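Gamma-glutamyltranspeptidase (Ggt) (Helicobacter pylori 26695, PDB 5BPK) transfers the gamma-glutamyl group of glutathione and related compounds to water or acceptor amino acids, as an N-terminal nucleophile hydrolase built of two chains. Local coordinates at the interface of chains A and B. Numbering follows the deposited sequence. Chains: chain A, Gamma-glutamyltranspeptidase (Ggt); chain B, Gamma-glutamyltranspeptidase (Ggt).

Contact 1: the interface of chains A and B. Residues chain A 101, 103, 105, 260, 262, 264, 282, 332; chain B 69.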
ATOM      1  N   ASP A 101      10.120  -7.566   0.545  1.00 10.48           N
ATOM      2  CA  ASP A 101      10.255  -6.271   1.200  1.00  8.88           C
ATOM      3  C   ASP A 101      11.172  -5.420   0.318  1.00 10.96           C
ATOM      4  O   ASP A 101      12.390  -5.640   0.286  1.00 11.03           O
ATOM      5  CB  ASP A 101      10.853  -6.511   2.612  1.00  8.87           C
ATOM      6  CG  ASP A 101      11.308  -5.244   3.330  1.00 10.74           C
ATOM      7  OD1 ASP A 101      11.251  -4.126   2.778  1.00 12.43           O
ATOM      8  OD2 ASP A 101      11.775  -5.410   4.484  1.00 11.98           O
ATOM      9  N   ARG A 103      10.766  -1.998   0.823  1.00  9.14           N
ATOM     10  CA  ARG A 103      10.485  -0.775   1.570  1.00 10.50           C
ATOM     11  C   ARG A 103      11.720   0.119   1.628  1.00  8.96           C
ATOM     12  O   ARG A 103      12.850  -0.364   1.726  1.00 10.45           O
ATOM     13  CB  ARG A 103      10.045  -1.151   2.981  1.00 10.05           C
ATOM     14  CG  ARG A 103       9.670  -0.006   3.908  1.00  9.10           C
ATOM     15  CD  ARG A 103       8.410   0.724   3.477  1.00  9.18           C
ATOM     16  NE  ARG A 103       7.820   1.459   4.599  1.00 11.63           N
ATOM     17  CZ  ARG A 103       6.735   2.226   4.522  1.00 11.54           C
ATOM     18  NH1 ARG A 103       6.120   2.420   3.373  1.00 12.41           N
ATOM     19  NH2 ARG A 103       6.267   2.825   5.606  1.00 10.34           N
ATOM     20  N   LYS A 105      14.621   2.544   3.109  1.00 10.54           N
ATOM     21  CA  LYS A 105      15.427   2.554   4.327  1.00 11.19           C
ATOM     22  C   LYS A 105      15.750   3.975   4.745  1.00 11.17           C
ATOM     23  O   LYS A 105      16.031   4.840   3.888  1.00 11.51           O
ATOM     24  CB  LYS A 105      16.743   1.832   4.086  1.00 11.85           C
ATOM     25  CG  LYS A 105      16.608   0.357   3.793  1.00 12.80           C
ATOM     26  CD  LYS A 105      17.880  -0.224   3.178  1.00 13.81           C
ATOM     27  CE  LYS A 105      19.104  -0.159   4.090  1.00 14.31           C
ATOM     28  NZ  LYS A 105      20.324  -0.737   3.431  1.00 13.16           N
ATOM     29  N   ASN A 260      19.154  -2.879  -0.133  1.00 16.00           N
ATOM     30  CA  ASN A 260      18.907  -4.308  -0.235  1.00 18.19           C
ATOM     31  C   ASN A 260      17.417  -4.618  -0.091  1.00 15.61           C
ATOM     32  O   ASN A 260      16.791  -4.143   0.853  1.00 17.23           O
ATOM     33  CB  ASN A 260      19.713  -5.063   0.853  1.00 21.05           C
ATOM     34  CG  ASN A 260      19.501  -4.512   2.306  1.00 21.84           C
ATOM     35  OD1 ASN A 260      19.458  -3.291   2.556  1.00 17.81           O
ATOM     36  ND2 ASN A 260      19.425  -5.436   3.272  1.00 24.04           N
ATOM     37  N   LYS A 262      14.617  -7.551   0.824  1.00 12.28           N
ATOM     38  CA  LYS A 262      14.624  -8.739   1.655  1.00 12.29           C
ATOM     39  C   LYS A 262      13.461  -9.640   1.303  1.00 11.64           C
ATOM     40  O   LYS A 262      12.310  -9.209   1.267  1.00 12.88           O
ATOM     41  CB  LYS A 262      14.580  -8.366   3.124  1.00 13.78           C
ATOM     42  CG  LYS A 262      15.888  -7.699   3.564  1.00 17.59           C
ATOM     43  CD  LYS A 262      16.025  -7.586   5.061  1.00 18.88           C
ATOM     44  CE  LYS A 262      16.029  -8.935   5.754  1.00 20.27           C
ATOM     45  NZ  LYS A 262      16.611  -8.837   7.127  1.00 26.30           N
ATOM     46  N   ARG A 264      11.170 -12.203   2.699  1.00 12.14           N
ATOM     47  CA  ARG A 264      10.732 -12.514   4.044  1.00 11.81           C
ATOM     48  C   ARG A 264       9.619 -13.540   4.002  1.00 12.05           C
ATOM     49  O   ARG A 264       8.911 -13.678   3.000  1.00 13.53           O
ATOM     50  CB  ARG A 264      10.238 -11.251   4.743  1.00 12.74           C
ATOM     51  CG  ARG A 264      11.253 -10.107   4.771  1.00 12.49           C
ATOM     52  CD  ARG A 264      10.807  -9.055   5.738  1.00 12.31           C
ATOM     53  NE  ARG A 264      11.627  -7.849   5.827  1.00 10.96           N
ATOM     54  CZ  ARG A 264      12.545  -7.618   6.768  1.00 10.73           C
ATOM     55  NH1 ARG A 264      12.834  -8.537   7.677  1.00 13.36           N
ATOM     56  NH2 ARG A 264      13.184  -6.448   6.797  1.00 11.59           N
ATOM     57  N   PRO A 282       8.530  -5.195   7.750  1.00 11.00           N
ATOM     58  CA  PRO A 282       8.216  -3.898   8.339  1.00 10.57           C
ATOM     59  C   PRO A 282       6.837  -3.307   8.042  1.00 10.40           C
ATOM     60  O   PRO A 282       6.613  -2.139   8.344  1.00 11.16           O
ATOM     61  CB  PRO A 282       9.316  -3.004   7.771  1.00 11.29           C
ATOM     62  CG  PRO A 282       9.534  -3.557   6.429  1.00 12.13           C
ATOM     63  CD  PRO A 282       9.409  -5.042   6.583  1.00 10.51           C
ATOM     64  N   ASP A 332      10.203  -2.161  12.385  1.00 11.32           N
ATOM     65  CA  ASP A 332      11.087  -3.028  11.593  1.00 10.44           C
ATOM     66  C   ASP A 332      11.717  -4.077  12.522  1.00 10.35           C
ATOM     67  O   ASP A 332      12.531  -3.744  13.381  1.00 10.48           O
ATOM     68  CB  ASP A 332      12.165  -2.159  10.939  1.00 11.09           C
ATOM     69  CG  ASP A 332      13.099  -2.928  10.023  1.00 10.20           C
ATOM     70  OD1 ASP A 332      13.055  -4.178   9.968  1.00  9.98           O
ATOM     71  OD2 ASP A 332      13.905  -2.241   9.350  1.00 10.44           O
TER
ATOM     72  N   ARG B  69      13.735   0.436   8.303  1.00 10.43           N
ATOM     73  CA  ARG B  69      12.608   0.634   7.393  1.00  8.22           C
ATOM     74  C   ARG B  69      11.416   1.159   8.190  1.00 11.56           C
ATOM     75  O   ARG B  69      11.045   0.561   9.187  1.00 12.85           O
ATOM     76  CB  ARG B  69      12.272  -0.697   6.713  1.00  9.90           C
ATOM     77  CG  ARG B  69      13.407  -1.240   5.828  1.00 11.40           C
ATOM     78  CD  ARG B  69      13.220  -2.712   5.410  1.00  8.87           C
ATOM     79  NE  ARG B  69      14.529  -3.232   4.994  1.00 10.28           N
ATOM     80  CZ  ARG B  69      14.927  -3.456   3.744  1.00 12.26           C
ATOM     81  NH1 ARG B  69      14.099  -3.340   2.719  1.00 15.66           N
ATOM     82  NH2 ARG B  69      16.172  -3.844   3.531  1.00 17.68           N
TER
HETATM   83  O   HOH W   1      10.200   0.751  11.878  1.00 10.93           O
HETATM   84  O   HOH W   2      15.549  -3.621   7.698  1.00 13.02           O
HETATM   85  O   HOH W   3      18.624  -3.886   5.158  1.00 29.30           O

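Contact 2: the interface of chains A and B. Residues chain A 42-43, 76, 79; chain B 2-3, 163, 165.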
ATOM      1  N   SER A  42      -4.784  -2.843 -12.158  1.00 10.57           N
ATOM      2  CA  SER A  42      -4.197  -1.691 -11.491  1.00 12.01           C
ATOM      3  C   SER A  42      -5.187  -0.529 -11.534  1.00 11.91           C
ATOM      4  O   SER A  42      -6.242  -0.623 -12.159  1.00 13.42           O
ATOM      5  CB  SER A  42      -2.893  -1.285 -12.183  1.00 12.13           C
ATOM      6  OG  SER A  42      -3.135  -0.460 -13.318  1.00 11.95           O
ATOM      7  N   SER A  43      -4.817   0.575 -10.891  1.00 10.80           N
ATOM      8  CA  SER A  43      -5.637   1.777 -10.863  1.00 11.97           C
ATOM      9  C   SER A  43      -5.508   2.663 -12.106  1.00 13.85           C
ATOM     10  O   SER A  43      -6.136   3.717 -12.159  1.00 17.51           O
ATOM     11  CB  SER A  43      -5.303   2.600  -9.613  1.00 12.87           C
ATOM     12  OG  SER A  43      -5.764   1.936  -8.445  1.00 12.29           O
ATOM     13  N   HIS A  76       1.000   7.157 -13.499  1.00 10.94           N
ATOM     14  CA  HIS A  76       0.347   7.459 -12.220  1.00 12.06           C
ATOM     15  C   HIS A  76       1.357   8.016 -11.213  1.00 12.02           C
ATOM     16  O   HIS A  76       1.547   7.443 -10.139  1.00 12.84           O
ATOM     17  CB  HIS A  76      -0.318   6.178 -11.710  1.00 11.06           C
ATOM     18  CG  HIS A  76      -1.219   6.367 -10.528  1.00 14.24           C
ATOM     19  ND1 HIS A  76      -1.726   7.599 -10.162  1.00 15.96           N
ATOM     20  CD2 HIS A  76      -1.693   5.477  -9.623  1.00 15.28           C
ATOM     21  CE1 HIS A  76      -2.493   7.449  -9.095  1.00 17.16           C
ATOM     22  NE2 HIS A  76      -2.490   6.173  -8.748  1.00 17.17           N
ATOM     23  N   ALA A  79       1.482   8.220  -7.247  1.00 10.57           N
ATOM     24  CA  ALA A  79       1.533   7.017  -6.404  1.00 10.99           C
ATOM     25  C   ALA A  79       2.481   5.979  -6.972  1.00  8.57           C
ATOM     26  O   ALA A  79       3.392   5.503  -6.274  1.00 11.54           O
ATOM     27  CB  ALA A  79       0.138   6.419  -6.268  1.00 13.67           C
TER
ATOM     28  N   THR B   2      -0.609   2.978  -4.241  1.00 11.52           N
ATOM     29  CA  THR B   2      -1.442   2.298  -5.221  1.00 11.35           C
ATOM     30  C   THR B   2      -1.209   0.792  -5.102  1.00  9.87           C
ATOM     31  O   THR B   2      -0.123   0.353  -4.737  1.00 10.40           O
ATOM     32  CB  THR B   2      -1.160   2.827  -6.654  1.00 12.07           C
ATOM     33  OG1 THR B   2      -2.237   2.477  -7.532  1.00 11.94           O
ATOM     34  CG2 THR B   2       0.166   2.311  -7.214  1.00 11.59           C
ATOM     35  N   HIS B   3      -2.272   0.018  -5.318  1.00  9.75           N
ATOM     36  CA  HIS B   3      -2.206  -1.432  -5.240  1.00  9.93           C
ATOM     37  C   HIS B   3      -2.525  -2.054  -6.595  1.00  8.93           C
ATOM     38  O   HIS B   3      -3.453  -1.618  -7.279  1.00  9.46           O
ATOM     39  CB  HIS B   3      -3.194  -2.004  -4.210  1.00 10.73           C
ATOM     40  CG  HIS B   3      -3.091  -3.485  -4.106  1.00 10.11           C
ATOM     41  ND1 HIS B   3      -2.077  -4.088  -3.402  1.00  9.49           N
ATOM     42  CD2 HIS B   3      -3.763  -4.481  -4.730  1.00  9.50           C
ATOM     43  CE1 HIS B   3      -2.146  -5.395  -3.574  1.00  9.95           C
ATOM     44  NE2 HIS B   3      -3.168  -5.659  -4.369  1.00 10.34           N
ATOM     45  N   ASP B 163      -8.731   2.109  -2.508  1.00 11.38           N
ATOM     46  CA  ASP B 163      -8.800   1.905  -3.955  1.00 10.52           C
ATOM     47  C   ASP B 163      -8.312   0.484  -4.233  1.00 11.77           C
ATOM     48  O   ASP B 163      -7.151   0.239  -4.534  1.00 11.24           O
ATOM     49  CB  ASP B 163      -7.979   2.960  -4.700  1.00 10.97           C
ATOM     50  CG  ASP B 163      -8.009   2.773  -6.210  1.00 11.31           C
ATOM     51  OD1 ASP B 163      -8.818   1.960  -6.702  1.00 16.05           O
ATOM     52  OD2 ASP B 163      -7.205   3.424  -6.898  1.00 13.63           O
ATOM     53  N   ASN B 165      -7.906  -3.044  -5.993  1.00  9.99           N
ATOM     54  CA  ASN B 165      -7.882  -3.816  -7.211  1.00  9.46           C
ATOM     55  C   ASN B 165      -7.730  -5.260  -6.776  1.00  9.50           C
ATOM     56  O   ASN B 165      -6.742  -5.614  -6.129  1.00 10.81           O
ATOM     57  CB  ASN B 165      -6.750  -3.339  -8.112  1.00  9.94           C
ATOM     58  CG  ASN B 165      -6.969  -1.925  -8.566  1.00 10.36           C
ATOM     59  OD1 ASN B 165      -7.988  -1.631  -9.199  1.00 11.26           O
ATOM     60  ND2 ASN B 165      -6.047  -1.026  -8.221  1.00 13.08           N
TER
HETATM   61  O   HOH W   4      -4.842   1.199  -5.858  1.00 10.50           O
HETATM   62  O   HOH W   5      -2.684   0.291  -9.101  1.00 11.55           O
HETATM   63  O   HOH W   6      -3.733   4.615  -6.556  1.00 19.27           O

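Contact 1: the interface of chains A and B
B:Arg69 reaches into a polar pocket of chain A and meets A:Asp101, A:Asn260 and A:Asp332 along its length. Its side chain runs extended from CG to NE, then turns about the CD-NE bond (chi4 -105°). That turn sends NH1 towards A:Asp101 and NH2 to O of A:Asn260, which NH1 also reaches, but weakly.

NH1 forms a salt bridge with the carboxylate oxygen OD1 of A:Asp101, at 3.0 Å. The approach is from above the carboxylate plane, and the two flat groups stand 81° apart, so this is not a side-by-side pairing. NH2 donates to the backbone O of A:Asn260 at 2.8 Å. This bond is nearly straight, 169° at the hydrogen, and lies in the guanidinium plane. Water 3 joins the same NH2 to the amide ND2 of A:Asn260. CG of A:Lys105 lies over the centre of one guanidinium face, and NZ of A:Lys105 bonds to OD1 of A:Asn260 at 2.8 Å.

At the root of the side chain, the backbone N of B:Arg69 donates to OD2 of A:Asp332, 2.9 Å away, on the anti side and somewhat out of the carboxylate plane. Water 2 links this OD2 to NE of B:Arg69. CB of B:Arg69 packs against CB of A:Pro282 at 3.9 Å.

A second shell fixes A:Asp101. A:Arg264 grips its OD2 side-on with NE, at 2.8 Å, and NH2; OD2 lies in the guanidinium plane. The backbone N of A:Arg103 holds OD1 at 2.9 Å. The two carboxylates probably offset the gathered positive charge.

A:Asp101 lies on strand 97-102 and A:Arg264 on strand 262-264. The other chain A residues come from loops, apart from A:Lys262 on that second strand. B:Arg69 is itself in a loop, so the site pins a chain B loop to strand and loop segments of chain A.

Contact 2: the interface of chains A and B
A:Ser43 and B:Asp163 meet in a direct hydrogen bond. The hydroxyl OG of A:Ser43 donates to the carboxylate oxygen OD2 of B:Asp163 at 2.6 Å, from above the carboxylate plane. The same OG accepts from the amide ND2 of B:Asn165, 3.0 Å away. That bond is in the amide plane and fairly straight, 156° at the hydrogen. Donating and accepting at once probably fixes the rotation of the hydroxyl. OG stands anti to the carbonyl carbon of its own residue (chi1 -70°), which turns it towards chain B.

Within chain B, ND2 of B:Asn165 also donates to the backbone O of B:His3, at 2.8 Å. The amide group thus ties the start of chain B to A:Ser43, and the two bonds probably hold its orientation.

Three waters fill out the polar network. Water 4 lies 2.8 Å from OG of A:Ser43 and also bonds to the backbone N of B:His3 and the backbone O of B:Asp163. Water 5 connects the backbone N of A:Ser43 with the hydroxyl OG1 of B:Thr2 and with O of B:His3. Water 6 sits between NE2 of A:His76, at 3.0 Å, and the same OG1. It lies at the edge of the imidazole, in the ring plane. OG1 also meets that edge in plane, near CD2; its hydrogen bonds towards chain A run through water.

Apolar contact is slight. The methyl CB of A:Ala79 touches CB of B:Thr2 at 3.8 Å and also covers one face of the A:His76 ring near its rim. CD2 of A:His76 is 4.0 Å from CB of B:Thr2. CA of A:Ser42 rests against CG of B:Asn165.

This water-rich polar part of the subunit interface may steady strand 2-8. B:Thr2 and B:His3 begin that strand, directly after B:Thr1, the N-terminal nucleophile of the family. B:Asp163 and B:Asn165 lie in the loop ahead of strand 166-171. The chain A residues are in loops following strand 38-41 and helix 61-75.

The C-alpha centres of contact 1 and contact 2 are about 21 Å apart. They have no residue in common and share no helix or strand. Contact 1 anchors a chain B loop, whereas contact 2 holds the beginning of chain B, beside the catalytic threonine. B:Arg69 lies a few residues before B:Ser72, B:Ser73 and B:Met74, which line the inhibitor pocket. The two contacts may therefore steady different sides of the active-site region. In this family both chains come from one precursor, so the interface joins parts of a single folded unit and is expected to be biological.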